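Local atomic coordinates of sugar phosphate isomerase/epimerase (Parabacteroides distasonis, PDB entry 3L23), a protein that binds a magnesium ion in a xylose isomerase-like TIM barrel and probably acts as a sugar phosphate isomerase or epimerase. Residues G163-N168 / E214-W219; K210-M215 / R237-H242; H242-A247 / F273-Q278. All coordinates share one frame; numbering follows the deposited sequence.

The three contacts join four neighbouring parallel strands of one TIM barrel, in the order 162-165, 211-216, 238-243 and 272-274 both across the sheet and along the chain. Contact 1 pairs the first two, contact 2 the middle two and contact 3 the last two. Contacts 1 and 2 share Glu214 and Met215, with centres about 8 Å apart. Contacts 2 and 3 share His242, with centres about 17 Å apart. The centres of contacts 1 and 3 are about 11 Å apart. All three reach the same magnesium ion, so His165, Asp216, His242 and Glu275, at or near the C-terminal ends of the four strands, build a single metal site.

Contact 1 (G163-N168 / E214-W219); sequences GYHNHN and EMDVYW. With MG (magnesium ion), chain B.
His165 and Asp216 bind the same magnesium ion from two neighbouring strands of the TIM barrel. The His165 side chain starts with CB, 3.5 Å from Glu214 OE1, and CG and CD2 also pass this oxygen, whose hydrogen-bond partner is His79. CG stands anti to the backbone N (chi1 161°), which lays the ring alongside Asp216 with NE2 toward the metal. ND1 is hydrogen-bonded to Pro128 O. At the tip, NE2 binds the magnesium at 2.2 Å. Asp216 OD2 binds it at 2.0 Å, lying at the edge of the imidazole, with the carboxylate plane turned 78° from the ring. The far oxygen, Asp216 OD1, accepts from Trp219 N at 3.0 Å and so caps the helix that follows.

Next along the chain, Asn166 OD1 accepts from Asp216 N at 3.0 Å. Its ND2 donates to His167 O at 2.9 Å and bonds to Thr220 OG1. An alanine here would probably leave Asp216 N and His167 O without their side-chain partner. His167 meets Trp219 edge-to-face: His167 CD2 sits over one face of the indole, 3.7 Å from Trp219 NE1. The amide of Asn168 reaches the indole edge at CE3.

Glu214 N bonds to Tyr164 O between the strands. Helix 198-205 packs on Tyr164, Asn166 and Met215, and strand 238-243 lies against Glu214 and Met215.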
loop_
_atom_site.group_PDB
_atom_site.type_symbol
_atom_site.label_atom_id
_atom_site.label_comp_id
_atom_site.label_asym_id
_atom_site.label_seq_id
_atom_site.Cartn_x
_atom_site.Cartn_y
_atom_site.Cartn_z
ATOM N N GLY A 163 -3.767 -4.049 -7.156
ATOM C CA GLY A 163 -4.016 -2.901 -6.300
ATOM C C GLY A 163 -2.899 -1.891 -6.408
ATOM O O GLY A 163 -1.731 -2.267 -6.558
ATOM N N TYR A 164 -3.243 -0.611 -6.253
ATOM C CA TYR A 164 -2.273 0.484 -6.343
ATOM C C TYR A 164 -2.337 1.395 -5.118
ATOM O O TYR A 164 -3.413 1.922 -4.793
ATOM C CB TYR A 164 -2.499 1.332 -7.618
ATOM C CG TYR A 164 -1.385 2.358 -7.800
ATOM C CD1 TYR A 164 -0.151 1.994 -8.303
ATOM C CD2 TYR A 164 -1.549 3.671 -7.336
ATOM C CE1 TYR A 164 0.876 2.931 -8.398
ATOM C CE2 TYR A 164 -0.539 4.590 -7.437
ATOM C CZ TYR A 164 0.669 4.200 -7.963
ATOM O OH TYR A 164 1.696 5.098 -8.085
ATOM N N HIS A 165 -1.171 1.599 -4.483
ATOM C CA HIS A 165 -1.004 2.495 -3.316
ATOM C C HIS A 165 -0.237 3.742 -3.731
ATOM O O HIS A 165 0.837 3.693 -4.352
ATOM C CB HIS A 165 -0.304 1.743 -2.153
ATOM C CG HIS A 165 0.327 2.625 -1.108
ATOM N ND1 HIS A 165 1.493 3.327 -1.342
ATOM C CD2 HIS A 165 0.000 2.873 0.189
ATOM C CE1 HIS A 165 1.845 3.986 -0.248
ATOM N NE2 HIS A 165 0.955 3.726 0.698
ATOM N N ASN A 166 -0.761 4.904 -3.329
ATOM C CA ASN A 166 -0.203 6.176 -3.695
ATOM C C ASN A 166 0.627 6.812 -2.590
ATOM O O ASN A 166 0.421 6.525 -1.406
ATOM C CB ASN A 166 -1.311 7.177 -3.989
ATOM C CG ASN A 166 -2.190 7.449 -2.754
ATOM O OD1 ASN A 166 -3.015 6.600 -2.333
ATOM N ND2 ASN A 166 -2.033 8.657 -2.170
ATOM N N HIS A 167 1.573 7.651 -3.011
ATOM C CA HIS A 167 2.139 8.689 -2.141
ATOM C C HIS A 167 1.577 10.033 -2.632
ATOM O O HIS A 167 0.382 10.111 -2.921
ATOM C CB HIS A 167 3.662 8.653 -2.069
ATOM C CG HIS A 167 4.211 7.373 -1.500
ATOM N ND1 HIS A 167 4.308 6.218 -2.238
ATOM C CD2 HIS A 167 4.720 7.079 -0.278
ATOM C CE1 HIS A 167 4.842 5.257 -1.502
ATOM N NE2 HIS A 167 5.106 5.749 -0.303
ATOM N N ASN A 168 2.376 11.083 -2.722
ATOM C CA ASN A 168 1.853 12.370 -3.189
ATOM C C ASN A 168 2.281 12.753 -4.578
ATOM O O ASN A 168 1.721 13.694 -5.137
ATOM C CB ASN A 168 2.175 13.510 -2.185
ATOM C CG ASN A 168 3.649 13.692 -1.909
ATOM O OD1 ASN A 168 4.500 12.839 -2.233
ATOM N ND2 ASN A 168 3.964 14.808 -1.222
ATOM N N GLU A 214 -5.575 1.387 -3.094
ATOM C CA GLU A 214 -5.407 1.445 -1.645
ATOM C C GLU A 214 -5.003 2.879 -1.403
ATOM O O GLU A 214 -3.838 3.212 -1.612
ATOM C CB GLU A 214 -4.314 0.487 -1.159
ATOM C CG GLU A 214 -4.013 0.547 0.334
ATOM C CD GLU A 214 -2.942 -0.386 0.737
ATOM O OE1 GLU A 214 -1.821 -0.263 0.221
ATOM O OE2 GLU A 214 -3.196 -1.276 1.568
HETATM N N MSE A 215 -5.930 3.710 -0.919
HETATM C CA MSE A 215 -5.636 5.136 -0.772
HETATM C C MSE A 215 -4.912 5.365 0.556
HETATM O O MSE A 215 -5.402 4.978 1.626
HETATM C CB MSE A 215 -6.902 5.986 -0.820
HETATM C CG MSE A 215 -6.662 7.440 -0.412
HETATM SE SE MSE A 215 -8.023 8.625 -1.038
HETATM C CE MSE A 215 -7.332 8.941 -2.767
ATOM N N ASP A 216 -3.741 5.980 0.489
ATOM C CA ASP A 216 -3.021 6.379 1.703
ATOM C C ASP A 216 -3.516 7.765 2.047
ATOM O O ASP A 216 -3.233 8.743 1.338
ATOM C CB ASP A 216 -1.526 6.329 1.494
ATOM C CG ASP A 216 -0.736 6.621 2.749
ATOM O OD1 ASP A 216 -0.982 7.670 3.350
ATOM O OD2 ASP A 216 0.182 5.836 3.064
ATOM N N VAL A 217 -4.238 7.844 3.159
ATOM C CA VAL A 217 -4.915 9.110 3.464
ATOM C C VAL A 217 -3.928 10.240 3.753
ATOM O O VAL A 217 -4.234 11.401 3.457
ATOM C CB VAL A 217 -5.979 8.957 4.597
ATOM C CG1 VAL A 217 -7.044 7.978 4.163
ATOM C CG2 VAL A 217 -5.363 8.528 5.946
ATOM N N TYR A 218 -2.797 9.939 4.417
ATOM C CA TYR A 218 -1.811 10.955 4.746
ATOM C C TYR A 218 -1.156 11.502 3.468
ATOM O O TYR A 218 -1.020 12.734 3.280
ATOM C CB TYR A 218 -0.712 10.388 5.642
ATOM C CG TYR A 218 0.482 11.295 5.857
ATOM C CD1 TYR A 218 0.460 12.370 6.756
ATOM C CD2 TYR A 218 1.693 11.108 5.142
ATOM C CE1 TYR A 218 1.573 13.148 6.968
ATOM C CE2 TYR A 218 2.756 11.868 5.348
ATOM C CZ TYR A 218 2.726 12.918 6.255
ATOM O OH TYR A 218 3.796 13.717 6.482
ATOM N N TRP A 219 -0.696 10.590 2.609
ATOM C CA TRP A 219 -0.006 11.062 1.429
ATOM C C TRP A 219 -0.943 11.782 0.478
ATOM O O TRP A 219 -0.511 12.621 -0.301
ATOM C CB TRP A 219 0.771 9.935 0.731
ATOM C CG TRP A 219 2.005 9.597 1.508
ATOM C CD1 TRP A 219 2.205 8.506 2.279
ATOM C CD2 TRP A 219 3.192 10.396 1.621
ATOM N NE1 TRP A 219 3.419 8.572 2.878
ATOM C CE2 TRP A 219 4.068 9.709 2.469
ATOM C CE3 TRP A 219 3.593 11.612 1.077
ATOM C CZ2 TRP A 219 5.319 10.201 2.811
ATOM C CZ3 TRP A 219 4.852 12.105 1.378
ATOM C CH2 TRP A 219 5.702 11.410 2.273
HETATM MG MG MG B . 1.237 4.164 2.877
HETATM O O HOH W 1 2.892 5.391 2.342
HETATM O O HOH W 2 2.924 2.545 2.516
#

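Contact 2 (K210-M215 / R237-H242); sequences KVYFEM and RIKVLH. With MG (magnesium ion), chain B; EDO (1,2-ethanediol), chain G.
Phe213, Glu214 and Met215 pair with Ile238, Val240 and Leu241 as neighbouring parallel strands of the TIM barrel. The register slips by one residue between Phe213 and Glu214, which makes a beta bulge. The strands run at 22° to each other.

Phe213 N donates to Arg237 O, and Lys239 N to Phe213 O. Beyond the bulge Met215 N donates to Val240 O, and His242 N to Met215 O at 2.9 Å.

Apolar contacts divide between the two faces of the sheet. On the face of Phe213 and Met215, selenomethionine Met215 places CB 3.8 Å from Ile238 CG2 and 3.9 Å from Leu241 CD2. Helix 227-233 covers these side chains, with Tyr230 on both Met215 and Ile238. On the other face, the Glu214 chain runs out extended past Val240, with Glu214 CG 3.8 Å from Val240 CG1.

Polar groups meet on that face too. The same methyl, Val240 CG1, comes within 3.4 Å of Glu214 OE2. The carboxylate of Glu214 approaches the His242 ring obliquely, the planes 46° apart. OE1 is 3.3 Å from His242 NE2, but the angle is too poor for a hydrogen bond. NE2 bonds instead to Glu47, and Glu214 OE1 to His79. Glu47 is thus a second-shell partner that would help hold the ring with His242 ND1 on the magnesium, at 2.3 Å.

At the start of the strands, bends about the CB-CG and CG-CD bonds of Arg237 turn its guanidinium toward Val211 and Phe213. Phe213 CE1 lies over one face of it. Leu203 O takes a bond from NH1. Water 3 accepts from Arg237 NE and may donate to Val211 O. Arg237 NH2 donates to that same oxygen, Val211 O, at 3.0 Å with an N-H...O angle of 178°, in the guanidinium plane but from above the carbonyl plane.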
loop_
_atom_site.group_PDB
_atom_site.type_symbol
_atom_site.label_atom_id
_atom_site.label_comp_id
_atom_site.label_asym_id
_atom_site.label_seq_id
_atom_site.Cartn_x
_atom_site.Cartn_y
_atom_site.Cartn_z
ATOM N N LYS A 210 -10.545 -4.606 -13.054
ATOM C CA LYS A 210 -9.185 -5.161 -12.960
ATOM C C LYS A 210 -8.241 -4.511 -11.916
ATOM O O LYS A 210 -7.392 -5.210 -11.333
ATOM C CB LYS A 210 -8.507 -5.029 -14.298
ATOM C CG LYS A 210 -9.214 -5.734 -15.407
ATOM C CD LYS A 210 -8.465 -5.604 -16.729
ATOM C CE LYS A 210 -9.287 -6.166 -17.878
ATOM N NZ LYS A 210 -8.962 -7.499 -18.233
ATOM N N VAL A 211 -8.380 -3.193 -11.722
ATOM C CA VAL A 211 -7.471 -2.382 -10.872
ATOM C C VAL A 211 -8.274 -1.674 -9.806
ATOM O O VAL A 211 -9.322 -1.107 -10.107
ATOM C CB VAL A 211 -6.755 -1.334 -11.732
ATOM C CG1 VAL A 211 -5.975 -0.296 -10.902
ATOM C CG2 VAL A 211 -5.863 -2.030 -12.814
ATOM N N TYR A 212 -7.773 -1.724 -8.572
ATOM C CA TYR A 212 -8.384 -0.994 -7.460
ATOM C C TYR A 212 -7.268 -0.238 -6.772
ATOM O O TYR A 212 -6.067 -0.464 -7.015
ATOM C CB TYR A 212 -9.095 -1.932 -6.454
ATOM C CG TYR A 212 -8.121 -2.860 -5.772
ATOM C CD1 TYR A 212 -7.742 -4.061 -6.368
ATOM C CD2 TYR A 212 -7.575 -2.551 -4.524
ATOM C CE1 TYR A 212 -6.800 -4.898 -5.755
ATOM C CE2 TYR A 212 -6.630 -3.353 -3.927
ATOM C CZ TYR A 212 -6.253 -4.535 -4.537
ATOM O OH TYR A 212 -5.290 -5.322 -3.930
ATOM N N PHE A 213 -7.671 0.645 -5.877
ATOM C CA PHE A 213 -6.769 1.531 -5.196
ATOM C C PHE A 213 -6.778 1.357 -3.672
ATOM O O PHE A 213 -7.844 1.157 -3.045
ATOM C CB PHE A 213 -7.092 2.999 -5.592
ATOM C CG PHE A 213 -6.805 3.286 -7.051
ATOM C CD1 PHE A 213 -7.682 2.966 -8.026
ATOM C CD2 PHE A 213 -5.573 3.793 -7.435
ATOM C CE1 PHE A 213 -7.374 3.145 -9.370
ATOM C CE2 PHE A 213 -5.246 3.985 -8.786
ATOM C CZ PHE A 213 -6.135 3.667 -9.741
ATOM N N GLU A 214 -5.575 1.387 -3.094
ATOM C CA GLU A 214 -5.407 1.445 -1.645
ATOM C C GLU A 214 -5.003 2.879 -1.403
ATOM O O GLU A 214 -3.838 3.212 -1.612
ATOM C CB GLU A 214 -4.314 0.487 -1.159
ATOM C CG GLU A 214 -4.013 0.547 0.334
ATOM C CD GLU A 214 -2.942 -0.386 0.737
ATOM O OE1 GLU A 214 -1.821 -0.263 0.221
ATOM O OE2 GLU A 214 -3.196 -1.276 1.568
HETATM N N MSE A 215 -5.930 3.710 -0.919
HETATM C CA MSE A 215 -5.636 5.136 -0.772
HETATM C C MSE A 215 -4.912 5.365 0.556
HETATM O O MSE A 215 -5.402 4.978 1.626
HETATM C CB MSE A 215 -6.902 5.986 -0.820
HETATM C CG MSE A 215 -6.662 7.440 -0.412
HETATM SE SE MSE A 215 -8.023 8.625 -1.038
HETATM C CE MSE A 215 -7.332 8.941 -2.767
ATOM N N ARG A 237 -13.808 2.467 -6.646
ATOM C CA ARG A 237 -12.399 2.224 -6.961
ATOM C C ARG A 237 -11.492 2.114 -5.745
ATOM O O ARG A 237 -10.467 1.447 -5.799
ATOM C CB ARG A 237 -11.878 3.379 -7.820
ATOM C CG ARG A 237 -12.715 3.680 -9.059
ATOM C CD ARG A 237 -12.911 2.470 -9.968
ATOM N NE ARG A 237 -11.693 1.765 -10.362
ATOM C CZ ARG A 237 -10.839 2.158 -11.296
ATOM N NH1 ARG A 237 -10.995 3.288 -11.946
ATOM N NH2 ARG A 237 -9.793 1.406 -11.579
ATOM N N ILE A 238 -11.824 2.818 -4.668
ATOM C CA ILE A 238 -10.943 2.844 -3.483
ATOM C C ILE A 238 -11.441 1.802 -2.496
ATOM O O ILE A 238 -12.498 1.999 -1.897
ATOM C CB ILE A 238 -10.909 4.240 -2.851
ATOM C CG1 ILE A 238 -10.320 5.257 -3.861
ATOM C CG2 ILE A 238 -10.124 4.152 -1.532
ATOM C CD1 ILE A 238 -10.643 6.738 -3.567
ATOM N N LYS A 239 -10.720 0.693 -2.373
ATOM C CA LYS A 239 -11.188 -0.484 -1.656
ATOM C C LYS A 239 -10.461 -0.796 -0.361
ATOM O O LYS A 239 -10.940 -1.615 0.414
ATOM C CB LYS A 239 -11.054 -1.690 -2.560
ATOM C CG LYS A 239 -11.847 -1.558 -3.849
ATOM C CD LYS A 239 -13.210 -2.138 -3.752
ATOM C CE LYS A 239 -13.966 -2.063 -5.119
ATOM N NZ LYS A 239 -13.157 -2.586 -6.300
ATOM N N VAL A 240 -9.302 -0.176 -0.146
ATOM C CA VAL A 240 -8.486 -0.395 1.052
ATOM C C VAL A 240 -7.895 0.945 1.437
ATOM O O VAL A 240 -7.683 1.757 0.573
ATOM C CB VAL A 240 -7.335 -1.410 0.768
ATOM C CG1 VAL A 240 -6.562 -1.742 2.046
ATOM C CG2 VAL A 240 -7.886 -2.714 0.103
ATOM N N LEU A 241 -7.651 1.208 2.732
ATOM C CA LEU A 241 -6.948 2.426 3.118
ATOM C C LEU A 241 -5.643 2.184 3.882
ATOM O O LEU A 241 -5.484 1.189 4.561
ATOM C CB LEU A 241 -7.802 3.328 4.046
ATOM C CG LEU A 241 -9.166 3.832 3.558
ATOM C CD1 LEU A 241 -9.809 4.718 4.599
ATOM C CD2 LEU A 241 -8.954 4.586 2.239
ATOM N N HIS A 242 -4.699 3.108 3.733
ATOM C CA HIS A 242 -3.665 3.293 4.733
ATOM C C HIS A 242 -4.080 4.437 5.630
ATOM O O HIS A 242 -4.426 5.525 5.146
ATOM C CB HIS A 242 -2.308 3.614 4.115
ATOM C CG HIS A 242 -1.519 2.399 3.754
ATOM N ND1 HIS A 242 -0.178 2.473 3.410
ATOM C CD2 HIS A 242 -1.876 1.100 3.655
ATOM C CE1 HIS A 242 0.251 1.242 3.166
ATOM N NE2 HIS A 242 -0.755 0.398 3.304
HETATM MG MG MG B . 1.237 4.164 2.877
HETATM C C1 EDO G . -5.662 -6.096 -20.368
HETATM O O1 EDO G . -6.531 -7.196 -20.652
HETATM C C2 EDO G . -6.400 -4.811 -20.668
HETATM O O2 EDO G . -7.644 -4.764 -19.961
HETATM O O HOH W 3 -11.909 -0.787 -9.020
HETATM O O HOH W 1 2.892 5.391 2.342
HETATM O O HOH W 2 2.924 2.545 2.516
#

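Contact 3 (H242-A247 / F273-Q278); sequences HIKDRA and FVELEQ. With MG (magnesium ion), chain B.
His242 and Ile243 pair in parallel with Phe273 and Val274, Ile243 N donating to Phe273 O at 2.9 Å and Glu275 N to Ile243 O at 3.0 Å. Glu275 reaches the magnesium on an extended chain, CG anti to the backbone N (chi1 -179°). Its OE1 binds the metal at 2.0 Å and lies 3.0 Å from His242 ND1, a fellow ligand. The carboxylate plane is 86° from the imidazole plane. The other oxygen, OE2, accepts from water 2, itself bound to the metal.

These strands and helix 257-267 form a beta-alpha-beta unit of the TIM barrel, and the metal site lies at its C-terminal strand ends. Ile243 packs on that helix.

Lys244 runs over Glu275, its CD 3.6 Å from Glu275 OE1. In the conformer given, Lys244 NZ makes a salt bridge with Glu277 OE2 at 2.7 Å. The two side chains cross at about a right angle. NZ also donates to Asp245 O at 2.9 Å and to water 4, and it makes a cation-pi contact with Tyr218. Farther on, Leu276 CD1 touches Ala247 O. Water 5 accepts from Asp245 N and may donate to Glu275 O, 2.7 Å away, or to Ala247 O.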
loop_
_atom_site.group_PDB
_atom_site.type_symbol
_atom_site.label_atom_id
_atom_site.label_comp_id
_atom_site.label_asym_id
_atom_site.label_seq_id
_atom_site.Cartn_x
_atom_site.Cartn_y
_atom_site.Cartn_z
ATOM N N HIS A 242 -4.699 3.108 3.733
ATOM C CA HIS A 242 -3.665 3.293 4.733
ATOM C C HIS A 242 -4.080 4.437 5.630
ATOM O O HIS A 242 -4.426 5.525 5.146
ATOM C CB HIS A 242 -2.308 3.614 4.115
ATOM C CG HIS A 242 -1.519 2.399 3.754
ATOM N ND1 HIS A 242 -0.178 2.473 3.410
ATOM C CD2 HIS A 242 -1.876 1.100 3.655
ATOM C CE1 HIS A 242 0.251 1.242 3.166
ATOM N NE2 HIS A 242 -0.755 0.398 3.304
ATOM N N ILE A 243 -4.089 4.160 6.938
ATOM C CA ILE A 243 -4.383 5.142 7.979
ATOM C C ILE A 243 -3.038 5.541 8.577
ATOM O O ILE A 243 -2.298 4.718 9.142
ATOM C CB ILE A 243 -5.338 4.553 9.059
ATOM C CG1 ILE A 243 -6.695 4.099 8.481
ATOM C CG2 ILE A 243 -5.594 5.517 10.241
ATOM C CD1 ILE A 243 -7.526 5.157 7.772
ATOM N N LYS A 244 -2.698 6.818 8.390
ATOM C CA LYS A 244 -1.371 7.339 8.649
ATOM C C LYS A 244 -1.479 8.806 9.008
ATOM O O LYS A 244 -2.389 9.479 8.497
ATOM C CB LYS A 244 -0.517 7.212 7.384
ATOM C CG LYS A 244 0.904 7.541 7.573
ATOM C CD LYS A 244 1.763 7.402 6.328
ATOM C CE LYS A 244 3.193 7.768 6.657
ATOM N NZ LYS A 244 3.377 9.155 7.251
ATOM N N ASP A 245 -0.551 9.298 9.834
ATOM C CA ASP A 245 -0.450 10.715 10.227
ATOM C C ASP A 245 1.026 11.085 9.974
ATOM O O ASP A 245 1.768 10.284 9.387
ATOM C CB ASP A 245 -0.876 10.875 11.710
ATOM C CG ASP A 245 -1.360 12.278 12.069
ATOM O OD1 ASP A 245 -0.907 13.298 11.477
ATOM O OD2 ASP A 245 -2.167 12.378 13.039
ATOM N N ARG A 246 1.452 12.272 10.385
ATOM C CA ARG A 246 2.868 12.643 10.330
ATOM C C ARG A 246 3.699 11.657 11.148
ATOM O O ARG A 246 4.774 11.184 10.703
ATOM C CB ARG A 246 3.042 14.055 10.841
ATOM C CG ARG A 246 4.461 14.552 11.036
ATOM C CD ARG A 246 5.358 14.399 9.845
ATOM N NE ARG A 246 4.870 15.065 8.637
ATOM C CZ ARG A 246 5.102 16.326 8.275
ATOM N NH1 ARG A 246 5.777 17.172 9.033
ATOM N NH2 ARG A 246 4.617 16.739 7.114
ATOM N N ALA A 247 3.188 11.352 12.346
ATOM C CA ALA A 247 3.805 10.372 13.252
ATOM C C ALA A 247 2.700 9.691 14.048
ATOM O O ALA A 247 1.827 9.100 13.450
ATOM C CB ALA A 247 4.841 11.034 14.161
ATOM N N PHE A 273 -4.985 -0.541 6.950
ATOM C CA PHE A 273 -3.695 -0.779 7.614
ATOM C C PHE A 273 -3.096 0.496 8.190
ATOM O O PHE A 273 -3.020 1.542 7.526
ATOM C CB PHE A 273 -2.713 -1.416 6.652
ATOM C CG PHE A 273 -3.229 -2.687 6.078
ATOM C CD1 PHE A 273 -3.211 -3.836 6.835
ATOM C CD2 PHE A 273 -3.900 -2.699 4.868
ATOM C CE1 PHE A 273 -3.764 -5.015 6.346
ATOM C CE2 PHE A 273 -4.427 -3.856 4.352
ATOM C CZ PHE A 273 -4.390 -5.033 5.111
ATOM N N VAL A 274 -2.684 0.388 9.446
ATOM C CA VAL A 274 -1.888 1.423 10.102
ATOM C C VAL A 274 -0.510 1.513 9.504
ATOM O O VAL A 274 0.160 0.499 9.270
ATOM C CB VAL A 274 -1.754 1.135 11.657
ATOM C CG1 VAL A 274 -0.634 1.978 12.286
ATOM C CG2 VAL A 274 -3.113 1.318 12.324
ATOM N N GLU A 275 -0.053 2.744 9.283
ATOM C CA GLU A 275 1.300 2.980 8.848
ATOM C C GLU A 275 1.956 4.072 9.667
ATOM O O GLU A 275 1.301 5.064 10.036
ATOM C CB GLU A 275 1.313 3.356 7.375
ATOM C CG GLU A 275 2.725 3.581 6.898
ATOM C CD GLU A 275 2.827 3.725 5.409
ATOM O OE1 GLU A 275 1.866 4.130 4.764
ATOM O OE2 GLU A 275 3.913 3.447 4.873
ATOM N N LEU A 276 3.242 3.881 9.979
ATOM C CA LEU A 276 4.020 4.849 10.749
ATOM C C LEU A 276 5.402 4.972 10.122
ATOM O O LEU A 276 6.096 3.972 9.989
ATOM C CB LEU A 276 4.126 4.380 12.212
ATOM C CG LEU A 276 4.871 5.267 13.173
ATOM C CD1 LEU A 276 4.060 6.545 13.376
ATOM C CD2 LEU A 276 5.216 4.530 14.478
ATOM N N GLU A 277 5.807 6.164 9.713
ATOM C CA GLU A 277 7.159 6.311 9.176
ATOM C C GLU A 277 8.137 6.517 10.335
ATOM O O GLU A 277 7.744 6.423 11.501
ATOM C CB GLU A 277 7.233 7.335 8.000
ATOM C CG GLU A 277 7.025 8.785 8.224
ATOM C CD GLU A 277 6.923 9.480 6.848
ATOM O OE1 GLU A 277 7.926 9.479 6.096
ATOM O OE2 GLU A 277 5.826 9.951 6.497
ATOM N N GLN A 278 9.420 6.694 10.034
ATOM C CA GLN A 278 10.435 6.829 11.046
ATOM C C GLN A 278 10.068 7.870 12.090
ATOM O O GLN A 278 9.722 9.000 11.763
ATOM C CB GLN A 278 11.743 7.226 10.376
ATOM C CG GLN A 278 12.832 7.598 11.316
ATOM C CD GLN A 278 13.238 6.482 12.224
ATOM O OE1 GLN A 278 13.479 5.361 11.766
ATOM N NE2 GLN A 278 13.371 6.784 13.531
HETATM MG MG MG B . 1.237 4.164 2.877
HETATM O O HOH W 4 3.858 8.364 10.003
HETATM O O HOH W 5 1.429 7.551 11.077
HETATM O O HOH W 6 7.474 11.056 11.422
HETATM O O HOH W 2 2.924 2.545 2.516
HETATM O O HOH W 1 2.892 5.391 2.342
#